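Local structure of transferrin binding protein B (Actinobacillus suis, 3PQU) at residues K310-T313 with N314-L318; F355-A358 with S359-I362; G216-G220 with D221-K225. The protein probably binds host transferrin at the bacterial outer membrane as the lipoprotein part of a receptor for iron acquisition. All coordinates share one frame; numbering follows the deposited sequence.

Each of the three contacts closes a short turn within a continuous run of chain, and they follow one another in series without nesting or crossing. First from the N terminus comes contact 3, a two-stranded hairpin at 216-225 in the long excursion between strands 170-183 and 229-236. Contact 1 then turns the chain from strand 306-312 into strand 318-326, two neighbours in the N-lobe barrel sheet; its centre lies about 34 Å from that of contact 3. Contact 2 follows in the C-lobe handle, where the loop after strand 349-351 turns at 355-359 into strand 360-363. Its nearest atoms are about 11 Å from contact 1 and about 32 Å from contact 3.

Contact 1 of 3, residues K310-T313 with N314-L318; sequences KFFT and NNKSL
Thr313 and Ser317 meet through their hydroxyls, OG1 and OG standing 2.8 Å apart inside the turn that joins strand 306-312 to strand 318-326 of the N-lobe barrel. With a chi1 of 61°, Thr313 holds OG1 between its own backbone N and carbonyl carbon, which turns the hydroxyl into the loop and places CG2 anti to the carbonyl carbon, where it packs 3.7 Å from Leu318 CB. Asn315 bends back in the same sense, carrying its amide inward until OD1 lies 3.1 Å from Thr313 OG1. Thr290 OG1 also bonds to Asn315 OD1, while Ser317 OG reaches Ile288 O, so the cluster is tied to the adjoining loop.

The backbone frames this group. Thr313 to Lys316 is a type I beta turn, in which Lys316 N donates a hydrogen bond to Thr313 O at 3.0 Å; Thr313 N gives one to Leu318 O, also at 3.0 Å. That same Leu318 O sits at the edge of the Phe312 ring, 3.3 Å from CD1. A chi1 of -174° sets Phe312 CG beside its carbonyl carbon, and the ring's CZ rests obliquely against Lys316 CB at 3.8 Å. The chemistry thus implies a compact polar cluster inside the turn: polar atoms surround Thr313 OG1, and the buried Ser317 hydroxyl is satisfied by Ile288 O.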
ATOM      1  N   LYS A 310       2.514   8.996  -7.817  1.00 13.69           N
ATOM      2  CA  LYS A 310       3.085   9.197  -9.131  1.00 13.96           C
ATOM      3  C   LYS A 310       2.021   9.661 -10.124  1.00 22.98           C
ATOM      4  O   LYS A 310       0.825   9.497  -9.879  1.00 20.27           O
ATOM      5  CB  LYS A 310       3.781   7.905  -9.614  1.00 12.76           C
ATOM      6  CG  LYS A 310       2.849   6.701  -9.907  1.00 18.00           C
ATOM      7  CD  LYS A 310       2.027   6.912 -11.180  1.00 19.34           C
ATOM      8  CE  LYS A 310       1.461   5.614 -11.712  1.00 34.86           C
ATOM      9  NZ  LYS A 310       0.479   4.976 -10.782  1.00 20.63           N
ATOM     10  N   PHE A 311       2.450  10.264 -11.232  1.00  9.74           N
ATOM     11  CA  PHE A 311       1.537  10.487 -12.333  1.00  9.27           C
ATOM     12  C   PHE A 311       2.234  10.367 -13.676  1.00 17.30           C
ATOM     13  O   PHE A 311       3.459  10.425 -13.745  1.00 17.52           O
ATOM     14  CB  PHE A 311       0.758  11.815 -12.185  1.00 12.25           C
ATOM     15  CG  PHE A 311       1.617  13.061 -12.280  1.00 16.53           C
ATOM     16  CD1 PHE A 311       1.925  13.613 -13.511  1.00 11.19           C
ATOM     17  CD2 PHE A 311       2.094  13.691 -11.126  1.00 17.34           C
ATOM     18  CE1 PHE A 311       2.699  14.790 -13.586  1.00 13.28           C
ATOM     19  CE2 PHE A 311       2.857  14.855 -11.196  1.00 13.42           C
ATOM     20  CZ  PHE A 311       3.153  15.397 -12.425  1.00 16.11           C
ATOM     21  N   PHE A 312       1.438  10.151 -14.725  1.00 11.22           N
ATOM     22  CA  PHE A 312       1.921   9.941 -16.078  1.00 15.26           C
ATOM     23  C   PHE A 312       1.102  10.858 -17.001  1.00 13.57           C
ATOM     24  O   PHE A 312      -0.128  10.767 -17.029  1.00 14.34           O
ATOM     25  CB  PHE A 312       1.750   8.454 -16.428  1.00 11.87           C
ATOM     26  CG  PHE A 312       2.339   8.044 -17.757  1.00 19.69           C
ATOM     27  CD1 PHE A 312       3.559   8.559 -18.192  1.00 22.34           C
ATOM     28  CD2 PHE A 312       1.686   7.096 -18.558  1.00 18.32           C
ATOM     29  CE1 PHE A 312       4.112   8.155 -19.411  1.00 20.23           C
ATOM     30  CE2 PHE A 312       2.244   6.671 -19.768  1.00 23.39           C
ATOM     31  CZ  PHE A 312       3.459   7.201 -20.197  1.00 18.87           C
ATOM     32  N   THR A 313       1.766  11.753 -17.735  1.00 15.00           N
ATOM     33  CA  THR A 313       1.026  12.780 -18.469  1.00 20.16           C
ATOM     34  C   THR A 313       0.228  12.169 -19.619  1.00 13.47           C
ATOM     35  O   THR A 313       0.531  11.065 -20.083  1.00 16.30           O
ATOM     36  CB  THR A 313       1.898  13.978 -18.929  1.00 16.07           C
ATOM     37  OG1 THR A 313       2.936  13.530 -19.804  1.00 13.51           O
ATOM     38  CG2 THR A 313       2.507  14.735 -17.718  1.00 17.61           C
ATOM     39  N   ASN A 314      -0.815  12.871 -20.040  1.00 16.36           N
ATOM     40  CA  ASN A 314      -1.741  12.337 -21.030  1.00 17.78           C
ATOM     41  C   ASN A 314      -1.099  12.161 -22.389  1.00 16.20           C
ATOM     42  O   ASN A 314      -1.483  11.271 -23.142  1.00 18.65           O
ATOM     43  CB  ASN A 314      -3.018  13.202 -21.142  1.00 12.58           C
ATOM     44  CG  ASN A 314      -3.764  13.312 -19.825  1.00 23.75           C
ATOM     45  OD1 ASN A 314      -3.730  12.389 -19.004  1.00 21.21           O
ATOM     46  ND2 ASN A 314      -4.426  14.453 -19.604  1.00 19.75           N
ATOM     47  N   ASN A 315      -0.129  13.007 -22.706  1.00 19.18           N
ATOM     48  CA  ASN A 315       0.615  12.878 -23.965  1.00 19.81           C
ATOM     49  C   ASN A 315       1.899  12.045 -23.776  1.00 19.48           C
ATOM     50  O   ASN A 315       2.770  12.069 -24.631  1.00 17.46           O
ATOM     51  CB  ASN A 315       1.003  14.265 -24.486  1.00 14.88           C
ATOM     52  CG  ASN A 315       1.925  15.015 -23.509  1.00 12.89           C
ATOM     53  OD1 ASN A 315       1.803  14.869 -22.314  1.00 19.82           O
ATOM     54  ND2 ASN A 315       2.827  15.813 -24.032  1.00 14.40           N
ATOM     55  N   LYS A 316       2.022  11.349 -22.639  1.00  9.92           N
ATOM     56  CA  LYS A 316       3.173  10.456 -22.362  1.00 12.44           C
ATOM     57  C   LYS A 316       4.560  11.147 -22.366  1.00 15.68           C
ATOM     58  O   LYS A 316       5.587  10.512 -22.588  1.00 22.37           O
ATOM     59  CB  LYS A 316       3.160   9.272 -23.350  1.00 20.54           C
ATOM     60  CG  LYS A 316       1.815   8.507 -23.358  1.00 20.04           C
ATOM     61  CD  LYS A 316       1.877   7.298 -24.278  1.00 34.22           C
ATOM     62  CE  LYS A 316       0.676   6.392 -24.084  1.00 55.41           C
ATOM     63  NZ  LYS A 316      -0.587   7.176 -24.015  1.00 57.12           N
ATOM     64  N   SER A 317       4.581  12.447 -22.110  1.00 14.20           N
ATOM     65  CA  SER A 317       5.819  13.209 -22.124  1.00 19.72           C
ATOM     66  C   SER A 317       6.582  13.095 -20.809  1.00 19.20           C
ATOM     67  O   SER A 317       7.744  13.464 -20.755  1.00 12.65           O
ATOM     68  CB  SER A 317       5.524  14.687 -22.355  1.00 17.27           C
ATOM     69  OG  SER A 317       4.650  15.185 -21.341  1.00 14.85           O
ATOM     70  N   LEU A 318       5.922  12.610 -19.752  1.00 13.69           N
ATOM     71  CA  LEU A 318       6.468  12.732 -18.389  1.00 15.07           C
ATOM     72  C   LEU A 318       5.954  11.691 -17.393  1.00 17.47           C
ATOM     73  O   LEU A 318       4.736  11.464 -17.271  1.00 14.84           O
ATOM     74  CB  LEU A 318       6.174  14.123 -17.807  1.00 12.95           C
ATOM     75  CG  LEU A 318       7.059  14.526 -16.607  1.00 20.83           C
ATOM     76  CD1 LEU A 318       8.316  15.182 -17.104  1.00 14.97           C
ATOM     77  CD2 LEU A 318       6.345  15.490 -15.684  1.00 12.96           C
TER

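Contact 2 of 3, residues F355-A358 with S359-I362; sequences FGDA and SVLI
Two flat groups mark this stretch of the C-lobe handle: the Phe355 ring, just before the type I beta turn Asp357-Val360 that leads into strand 360-363, and the carboxylate of Asp357 at the first position of that turn. Ile362 CD1 touches the ring obliquely on its CD2-CE2 side, 3.8 Å from CE2, and the two side chains cross at about a right angle. Pro40, Pro160 and Asn273 also pack against Phe355.

Asp357 OD1 accepts a hydrogen bond from Ser359 N at 3.0 Å, met 44° out of the carboxylate plane. Asp357 CG is anti to the backbone N (chi1 -176°), which puts the carboxylate beside the carbonyl carbon, within reach of the Ser359 N-H. The other oxygen, OD2, lies 3.8 Å from Val360 CG1. Such an aspartate carboxylate accepting the N-H two residues on makes an Asx turn overlapping the beta turn. Lys29 forms a long, weak ion pair with OD1, and Glu424 OE2 accepts the N-H of Ala358, linking the turn to strand 413-424. The closing backbone bond of the beta turn is weak: Val360 N lies 3.4 Å from Asp357 O, although its N-H points at that oxygen nearly straight, at 166°.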
ATOM      1  N   PHE A 355      -4.961  -2.056   1.190  1.00 17.54           N
ATOM      2  CA  PHE A 355      -5.174  -0.698   0.671  1.00 25.30           C
ATOM      3  C   PHE A 355      -6.597  -0.177   0.913  1.00 31.27           C
ATOM      4  O   PHE A 355      -6.944   0.930   0.507  1.00 27.35           O
ATOM      5  CB  PHE A 355      -4.816  -0.620  -0.823  1.00 21.37           C
ATOM      6  CG  PHE A 355      -3.378  -0.963  -1.125  1.00 27.18           C
ATOM      7  CD1 PHE A 355      -2.340  -0.213  -0.591  1.00 24.84           C
ATOM      8  CD2 PHE A 355      -3.067  -2.025  -1.960  1.00 20.70           C
ATOM      9  CE1 PHE A 355      -1.029  -0.527  -0.865  1.00 30.89           C
ATOM     10  CE2 PHE A 355      -1.752  -2.338  -2.247  1.00 26.63           C
ATOM     11  CZ  PHE A 355      -0.728  -1.588  -1.696  1.00 22.64           C
ATOM     12  N   GLY A 356      -7.418  -0.977   1.583  1.00 27.81           N
ATOM     13  CA  GLY A 356      -8.791  -0.585   1.830  1.00 27.82           C
ATOM     14  C   GLY A 356      -9.807  -1.488   1.169  1.00 32.35           C
ATOM     15  O   GLY A 356     -11.005  -1.193   1.178  1.00 37.12           O
ATOM     16  N   ASP A 357      -9.332  -2.586   0.583  1.00 33.87           N
ATOM     17  CA  ASP A 357     -10.222  -3.623   0.067  1.00 21.87           C
ATOM     18  C   ASP A 357      -9.978  -4.942   0.800  1.00 29.06           C
ATOM     19  O   ASP A 357      -8.964  -5.605   0.576  1.00 25.88           O
ATOM     20  CB  ASP A 357     -10.024  -3.788  -1.442  1.00 25.87           C
ATOM     21  CG  ASP A 357     -10.996  -4.791  -2.058  1.00 39.13           C
ATOM     22  OD1 ASP A 357     -11.762  -5.429  -1.308  1.00 32.55           O
ATOM     23  OD2 ASP A 357     -10.985  -4.940  -3.302  1.00 41.77           O
ATOM     24  N   ALA A 358     -10.913  -5.314   1.674  1.00 23.41           N
ATOM     25  CA  ALA A 358     -10.767  -6.494   2.524  1.00 27.36           C
ATOM     26  C   ALA A 358     -10.934  -7.801   1.758  1.00 32.60           C
ATOM     27  O   ALA A 358     -10.628  -8.869   2.279  1.00 34.24           O
ATOM     28  CB  ALA A 358     -11.763  -6.441   3.701  1.00 33.43           C
ATOM     29  N   SER A 359     -11.412  -7.719   0.520  1.00 26.63           N
ATOM     30  CA  SER A 359     -11.640  -8.915  -0.280  1.00 37.70           C
ATOM     31  C   SER A 359     -10.452  -9.292  -1.178  1.00 36.37           C
ATOM     32  O   SER A 359     -10.563 -10.173  -2.027  1.00 32.76           O
ATOM     33  CB  SER A 359     -12.927  -8.780  -1.107  1.00 38.43           C
ATOM     34  OG  SER A 359     -14.062  -8.621  -0.260  1.00 34.96           O
ATOM     35  N   VAL A 360      -9.316  -8.631  -0.998  1.00 27.33           N
ATOM     36  CA  VAL A 360      -8.098  -9.079  -1.669  1.00 38.14           C
ATOM     37  C   VAL A 360      -6.971  -9.266  -0.666  1.00 38.19           C
ATOM     38  O   VAL A 360      -6.786  -8.438   0.232  1.00 30.09           O
ATOM     39  CB  VAL A 360      -7.635  -8.117  -2.803  1.00 33.46           C
ATOM     40  CG1 VAL A 360      -8.744  -7.929  -3.839  1.00 35.92           C
ATOM     41  CG2 VAL A 360      -7.212  -6.789  -2.241  1.00 31.95           C
ATOM     42  N   LEU A 361      -6.235 -10.366  -0.809  1.00 28.18           N
ATOM     43  CA  LEU A 361      -5.000 -10.558  -0.057  1.00 39.82           C
ATOM     44  C   LEU A 361      -3.823 -10.118  -0.914  1.00 39.86           C
ATOM     45  O   LEU A 361      -3.711 -10.519  -2.070  1.00 36.05           O
ATOM     46  CB  LEU A 361      -4.820 -12.026   0.311  1.00 47.80           C
ATOM     47  CG  LEU A 361      -5.330 -12.503   1.659  1.00 53.84           C
ATOM     48  CD1 LEU A 361      -4.976 -13.971   1.831  1.00 64.27           C
ATOM     49  CD2 LEU A 361      -4.719 -11.676   2.776  1.00 43.12           C
ATOM     50  N   ILE A 362      -2.940  -9.301  -0.351  1.00 33.33           N
ATOM     51  CA  ILE A 362      -1.801  -8.805  -1.105  1.00 38.28           C
ATOM     52  C   ILE A 362      -0.573  -9.617  -0.725  1.00 43.89           C
ATOM     53  O   ILE A 362      -0.152  -9.602   0.421  1.00 32.60           O
ATOM     54  CB  ILE A 362      -1.502  -7.325  -0.806  1.00 42.43           C
ATOM     55  CG1 ILE A 362      -2.793  -6.501  -0.693  1.00 37.68           C
ATOM     56  CG2 ILE A 362      -0.554  -6.766  -1.858  1.00 38.91           C
ATOM     57  CD1 ILE A 362      -3.222  -5.816  -1.979  1.00 36.28           C
TER

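Contact 3 of 3, residues G216-G220 with D221-K225; sequences GEKLG and DNEVK
Lys218 and Glu223 lie side by side and point the same way from one face of a small hairpin, their chains touching at Lys218 CE and Glu223 CG, 3.6 Å apart. They form a non-hydrogen-bonded antiparallel pair. The lysine does not run straight on beside its neighbour: bends at chi2 (-139°) and chi3 (61°) turn its far end across the Asp221 backbone, so that CE packs on Asp221 CA and the Lys218 and Asp221 side chains cross at a slant. There NZ makes a salt bridge to Asp221 OD1 at 3.1 Å, approaching from above the carboxylate plane. Glu223 OE2 stays beyond salt-bridge distance of Lys218 NZ, yet a water accepts a weak hydrogen bond from NZ and donates one to OE2. The ammonium is therefore flanked by two acidic side chains, one bridged directly, the other linked only weakly through water, an arrangement likely to stabilise its positive charge at this exposed surface.

Leu219 and Asn222 occupy the other face. Leu219 CD1 reaches Val224 CG2 at 3.5 Å, these two side chains also meeting obliquely, while Val224 packs as well on Asn210 and Ile252 of neighbouring loops. Asn222 CB lies 3.3 Å from Leu219 O, and ND2 is given to Asn253 O in a neighbouring loop.

The backbone ladder sets which residues face each other. Leu219 N bonds to Asn222 O at 2.8 Å, with the reverse bond from Asn222 N to Leu219 O; farther along, Val224 N meets Glu217 O at 2.8 Å and Gly216 N reaches Val224 O. Gly220 has a positive phi of 65°, and the whole is a beta hairpin with a two-residue (Gly220-Asp221) type II' turn, a common tight connection between antiparallel strands.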
ATOM      1  N   GLY A 216      16.663  29.700   3.640  1.00 33.62           N
ATOM      2  CA  GLY A 216      16.964  30.682   4.667  1.00 42.18           C
ATOM      3  C   GLY A 216      18.321  31.338   4.504  1.00 44.13           C
ATOM      4  O   GLY A 216      18.536  32.457   4.962  1.00 55.10           O
ATOM      5  N   GLU A 217      19.244  30.645   3.850  1.00 48.25           N
ATOM      6  CA  GLU A 217      20.562  31.212   3.618  1.00 43.07           C
ATOM      7  C   GLU A 217      20.470  32.461   2.743  1.00 40.16           C
ATOM      8  O   GLU A 217      19.519  32.633   1.975  1.00 36.80           O
ATOM      9  CB  GLU A 217      21.487  30.174   2.974  1.00 41.39           C
ATOM     10  CG  GLU A 217      22.881  30.719   2.670  1.00 72.37           C
ATOM     11  CD  GLU A 217      23.877  29.643   2.281  1.00 79.90           C
ATOM     12  OE1 GLU A 217      23.451  28.507   1.978  1.00 65.90           O
ATOM     13  OE2 GLU A 217      25.093  29.938   2.280  1.00 84.41           O
ATOM     14  N   LYS A 218      21.462  33.330   2.873  1.00 46.80           N
ATOM     15  CA  LYS A 218      21.596  34.498   2.020  1.00 58.42           C
ATOM     16  C   LYS A 218      22.903  34.414   1.248  1.00 52.19           C
ATOM     17  O   LYS A 218      23.960  34.217   1.835  1.00 62.04           O
ATOM     18  CB  LYS A 218      21.603  35.778   2.854  1.00 54.91           C
ATOM     19  CG  LYS A 218      20.316  36.056   3.601  1.00 79.10           C
ATOM     20  CD  LYS A 218      19.970  37.539   3.537  1.00 91.94           C
ATOM     21  CE  LYS A 218      19.768  37.986   2.093  1.00 91.62           C
ATOM     22  NZ  LYS A 218      19.316  39.400   1.977  1.00 84.91           N
ATOM     23  N   LEU A 219      22.834  34.563  -0.067  1.00 49.97           N
ATOM     24  CA  LEU A 219      24.042  34.674  -0.871  1.00 50.60           C
ATOM     25  C   LEU A 219      24.079  36.081  -1.455  1.00 59.64           C
ATOM     26  O   LEU A 219      23.315  36.408  -2.371  1.00 46.70           O
ATOM     27  CB  LEU A 219      24.076  33.616  -1.978  1.00 56.28           C
ATOM     28  CG  LEU A 219      24.084  32.152  -1.539  1.00 62.41           C
ATOM     29  CD1 LEU A 219      22.735  31.752  -0.969  1.00 55.65           C
ATOM     30  CD2 LEU A 219      24.445  31.255  -2.707  1.00 73.49           C
ATOM     31  N   GLY A 220      24.963  36.918  -0.920  1.00 61.78           N
ATOM     32  CA  GLY A 220      24.844  38.347  -1.135  1.00 51.17           C
ATOM     33  C   GLY A 220      23.553  38.731  -0.436  1.00 66.93           C
ATOM     34  O   GLY A 220      23.316  38.309   0.701  1.00 75.36           O
ATOM     35  N   ASP A 221      22.696  39.497  -1.104  1.00 56.81           N
ATOM     36  CA  ASP A 221      21.383  39.789  -0.531  1.00 64.78           C
ATOM     37  C   ASP A 221      20.282  38.981  -1.200  1.00 65.31           C
ATOM     38  O   ASP A 221      19.126  39.397  -1.244  1.00 66.53           O
ATOM     39  CB  ASP A 221      21.071  41.287  -0.565  1.00 87.85           C
ATOM     40  CG  ASP A 221      21.479  41.990   0.713  1.00 94.90           C
ATOM     41  OD1 ASP A 221      20.621  42.135   1.611  1.00 95.09           O
ATOM     42  OD2 ASP A 221      22.662  42.378   0.823  1.00 94.14           O
ATOM     43  N   ASN A 222      20.658  37.820  -1.720  1.00 63.86           N
ATOM     44  CA  ASN A 222      19.699  36.900  -2.301  1.00 57.91           C
ATOM     45  C   ASN A 222      19.342  35.804  -1.309  1.00 44.95           C
ATOM     46  O   ASN A 222      20.196  34.993  -0.958  1.00 37.06           O
ATOM     47  CB  ASN A 222      20.257  36.308  -3.598  1.00 42.97           C
ATOM     48  CG  ASN A 222      20.297  37.325  -4.735  1.00 57.83           C
ATOM     49  OD1 ASN A 222      19.445  38.213  -4.811  1.00 63.66           O
ATOM     50  ND2 ASN A 222      21.282  37.194  -5.628  1.00 41.37           N
ATOM     51  N   GLU A 223      18.091  35.804  -0.843  1.00 40.16           N
ATOM     52  CA  GLU A 223      17.608  34.778   0.088  1.00 55.97           C
ATOM     53  C   GLU A 223      17.275  33.483  -0.654  1.00 49.21           C
ATOM     54  O   GLU A 223      16.665  33.514  -1.722  1.00 41.22           O
ATOM     55  CB  GLU A 223      16.353  35.250   0.836  1.00 47.73           C
ATOM     56  CG  GLU A 223      16.485  36.556   1.618  1.00 64.35           C
ATOM     57  CD  GLU A 223      15.152  37.003   2.226  1.00 64.37           C
ATOM     58  OE1 GLU A 223      14.238  36.157   2.320  1.00 66.06           O
ATOM     59  OE2 GLU A 223      15.008  38.194   2.606  1.00 46.96           O
ATOM     60  N   VAL A 224      17.669  32.347  -0.084  1.00 34.30           N
ATOM     61  CA  VAL A 224      17.278  31.050  -0.619  1.00 23.21           C
ATOM     62  C   VAL A 224      15.849  30.740  -0.186  1.00 30.23           C
ATOM     63  O   VAL A 224      15.555  30.672   1.010  1.00 34.42           O
ATOM     64  CB  VAL A 224      18.219  29.940  -0.129  1.00 31.30           C
ATOM     65  CG1 VAL A 224      17.693  28.564  -0.556  1.00 27.57           C
ATOM     66  CG2 VAL A 224      19.624  30.169  -0.670  1.00 24.27           C
ATOM     67  N   LYS A 225      14.957  30.573  -1.156  1.00 28.41           N
ATOM     68  CA  LYS A 225      13.550  30.308  -0.860  1.00 34.86           C
ATOM     69  C   LYS A 225      13.212  28.826  -0.874  1.00 30.87           C
ATOM     70  O   LYS A 225      12.251  28.407  -0.234  1.00 31.84           O
ATOM     71  CB  LYS A 225      12.631  31.032  -1.853  1.00 34.02           C
ATOM     72  CG  LYS A 225      12.951  32.517  -2.064  1.00 51.00           C
ATOM     73  CD  LYS A 225      12.346  33.394  -0.985  1.00 75.39           C
ATOM     74  CE  LYS A 225      12.732  34.864  -1.172  1.00 94.40           C
ATOM     75  NZ  LYS A 225      12.110  35.495  -2.374  1.00 92.39           N
TER
HETATM   76  O   HOH W   1      16.069  40.055   0.970  1.00 57.22           O